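Local coordinates for protein meta cleavage compound hydrolase (Janthinobacterium, PDB 1J1I) that hydrolyses a meta-cleavage compound in carbazole degradation, probably cutting a carbon-carbon bond to release anthranilate, at residues Val26-Leu31 against His96-Ala101. Numbering follows the deposited sequence.
Sequences VETRYL and HDFIKA
Strand residues Thr28 and Tyr30 face the C-terminal part of helix 88-101, and the backbones come nearest at Thr28 CA and Phe98 CA, 7.4 Å apart. The Phe98 side chain bridges this distance. Its CG is anti to the backbone N (chi1 174°), which carries the ring out from the helix to the strand. The ring touches both Tyr30 and Thr28. Phe98 CE2 lies 3.7 Å from Tyr30 CD1, and Phe98 CZ lies 3.9 Å from Tyr30 CG. The two rings form an offset edge-to-face pair, with the edge of Phe98 turned to the face of Tyr30. Their centroids are 5.5 Å apart and their planes are inclined at 72°. The neighbouring atom Phe98 CD2 meets the Thr28 methyl, CG2, obliquely at 3.7 Å. The Thr28 hydroxyl takes no part in this apolar contact. Its OG1 donates to Val26 O at 2.9 Å, from above the carbonyl plane, and also forms a hydrogen bond with His94 NE2, one helical turn before Phe98. Thus methyl and hydroxyl of one buried threonine serve different neighbours. Ile69 and Met71 of the adjacent strand 67-71 also touch Phe98 and extend the apolar layer. The contact lies away from the probable catalytic residues Ser114, Asp233 and His261. It is helix-on-sheet packing near one edge of the central mixed sheet of the alpha/beta hydrolase fold.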
loop_
_atom_site.group_PDB
_atom_site.type_symbol
_atom_site.label_atom_id
_atom_site.label_comp_id
_atom_site.label_asym_id
_atom_site.label_seq_id
_atom_site.Cartn_x
_atom_site.Cartn_y
_atom_site.Cartn_z
ATOM N N VAL A 26 -5.372 -1.454 -36.110
ATOM C CA VAL A 26 -6.377 -2.153 -35.316
ATOM C C VAL A 26 -7.345 -1.148 -34.689
ATOM O O VAL A 26 -6.960 -0.386 -33.799
ATOM C CB VAL A 26 -5.721 -2.996 -34.183
ATOM C CG1 VAL A 26 -6.800 -3.710 -33.364
ATOM C CG2 VAL A 26 -4.760 -4.020 -34.783
ATOM N N GLU A 27 -8.591 -1.124 -35.165
ATOM C CA GLU A 27 -9.583 -0.212 -34.598
ATOM C C GLU A 27 -9.689 -0.605 -33.134
ATOM O O GLU A 27 -9.818 -1.787 -32.814
ATOM C CB GLU A 27 -10.960 -0.371 -35.259
ATOM C CG GLU A 27 -11.359 0.724 -36.259
ATOM C CD GLU A 27 -10.809 2.105 -35.918
ATOM O OE1 GLU A 27 -9.694 2.405 -36.369
ATOM O OE2 GLU A 27 -11.482 2.882 -35.203
ATOM N N THR A 28 -9.655 0.387 -32.251
ATOM C CA THR A 28 -9.686 0.124 -30.819
ATOM C C THR A 28 -10.750 0.932 -30.097
ATOM O O THR A 28 -10.933 2.118 -30.367
ATOM C CB THR A 28 -8.306 0.438 -30.205
ATOM O OG1 THR A 28 -7.294 -0.247 -30.954
ATOM C CG2 THR A 28 -8.241 -0.009 -28.749
ATOM N N ARG A 29 -11.450 0.277 -29.179
ATOM C CA ARG A 29 -12.496 0.923 -28.402
ATOM C C ARG A 29 -11.994 1.276 -27.014
ATOM O O ARG A 29 -11.323 0.473 -26.364
ATOM C CB ARG A 29 -13.703 -0.010 -28.269
ATOM C CG ARG A 29 -14.819 0.520 -27.374
ATOM C CD ARG A 29 -14.985 -0.350 -26.139
ATOM N NE ARG A 29 -16.236 -0.070 -25.442
ATOM C CZ ARG A 29 -16.755 -0.849 -24.498
ATOM N NH1 ARG A 29 -16.129 -1.960 -24.133
ATOM N NH2 ARG A 29 -17.908 -0.523 -23.931
ATOM N N TYR A 30 -12.315 2.483 -26.564
ATOM C CA TYR A 30 -11.926 2.903 -25.231
ATOM C C TYR A 30 -13.007 3.747 -24.578
ATOM O O TYR A 30 -13.910 4.251 -25.246
ATOM C CB TYR A 30 -10.598 3.681 -25.249
ATOM C CG TYR A 30 -10.576 4.976 -26.039
ATOM C CD1 TYR A 30 -10.441 4.972 -27.430
ATOM C CD2 TYR A 30 -10.618 6.212 -25.388
ATOM C CE1 TYR A 30 -10.338 6.170 -28.154
ATOM C CE2 TYR A 30 -10.520 7.412 -26.099
ATOM C CZ TYR A 30 -10.376 7.381 -27.482
ATOM O OH TYR A 30 -10.251 8.563 -28.184
ATOM N N LEU A 31 -12.914 3.865 -23.260
ATOM C CA LEU A 31 -13.841 4.663 -22.472
ATOM C C LEU A 31 -13.023 5.845 -21.970
ATOM O O LEU A 31 -11.876 5.676 -21.555
ATOM C CB LEU A 31 -14.363 3.848 -21.286
ATOM C CG LEU A 31 -15.578 2.929 -21.439
ATOM C CD1 LEU A 31 -15.655 2.326 -22.823
ATOM C CD2 LEU A 31 -15.506 1.857 -20.366
ATOM N N HIS A 96 1.062 -0.404 -27.480
ATOM C CA HIS A 96 2.038 0.586 -27.925
ATOM C C HIS A 96 1.418 1.471 -29.006
ATOM O O HIS A 96 1.514 2.699 -28.948
ATOM C CB HIS A 96 3.290 -0.120 -28.470
ATOM C CG HIS A 96 4.142 0.741 -29.358
ATOM N ND1 HIS A 96 3.833 0.977 -30.680
ATOM C CD2 HIS A 96 5.292 1.415 -29.113
ATOM C CE1 HIS A 96 4.760 1.756 -31.214
ATOM N NE2 HIS A 96 5.655 2.036 -30.285
ATOM N N ASP A 97 0.775 0.838 -29.983
ATOM C CA ASP A 97 0.146 1.556 -31.085
ATOM C C ASP A 97 -1.018 2.428 -30.607
ATOM O O ASP A 97 -1.204 3.545 -31.095
ATOM C CB ASP A 97 -0.330 0.568 -32.168
ATOM C CG ASP A 97 0.824 -0.192 -32.827
ATOM O OD1 ASP A 97 1.991 0.211 -32.663
ATOM O OD2 ASP A 97 0.567 -1.193 -33.526
ATOM N N PHE A 98 -1.795 1.930 -29.648
ATOM C CA PHE A 98 -2.915 2.700 -29.115
ATOM C C PHE A 98 -2.393 3.971 -28.453
ATOM O O PHE A 98 -2.906 5.060 -28.691
ATOM C CB PHE A 98 -3.701 1.875 -28.093
ATOM C CG PHE A 98 -4.794 2.646 -27.400
ATOM C CD1 PHE A 98 -4.612 3.122 -26.106
ATOM C CD2 PHE A 98 -6.007 2.896 -28.042
ATOM C CE1 PHE A 98 -5.619 3.837 -25.450
ATOM C CE2 PHE A 98 -7.024 3.612 -27.402
ATOM C CZ PHE A 98 -6.829 4.084 -26.097
ATOM N N ILE A 99 -1.369 3.825 -27.620
ATOM C CA ILE A 99 -0.787 4.978 -26.947
ATOM C C ILE A 99 -0.331 6.020 -27.969
ATOM O O ILE A 99 -0.663 7.199 -27.851
ATOM C CB ILE A 99 0.394 4.547 -26.048
ATOM C CG1 ILE A 99 -0.147 3.751 -24.852
ATOM C CG2 ILE A 99 1.161 5.761 -25.555
ATOM C CD1 ILE A 99 0.920 3.098 -24.009
ATOM N N LYS A 100 0.412 5.578 -28.980
ATOM C CA LYS A 100 0.901 6.481 -30.021
ATOM C C LYS A 100 -0.252 7.134 -30.791
ATOM O O LYS A 100 -0.208 8.325 -31.092
ATOM C CB LYS A 100 1.791 5.717 -31.007
ATOM C CG LYS A 100 2.992 5.036 -30.370
ATOM C CD LYS A 100 3.917 6.037 -29.705
ATOM C CE LYS A 100 4.583 6.945 -30.723
ATOM N NZ LYS A 100 5.381 6.170 -31.710
ATOM N N ALA A 101 -1.277 6.345 -31.108
ATOM C CA ALA A 101 -2.434 6.840 -31.849
ATOM C C ALA A 101 -3.257 7.855 -31.057
ATOM O O ALA A 101 -3.942 8.702 -31.640
ATOM C CB ALA A 101 -3.318 5.670 -32.275
#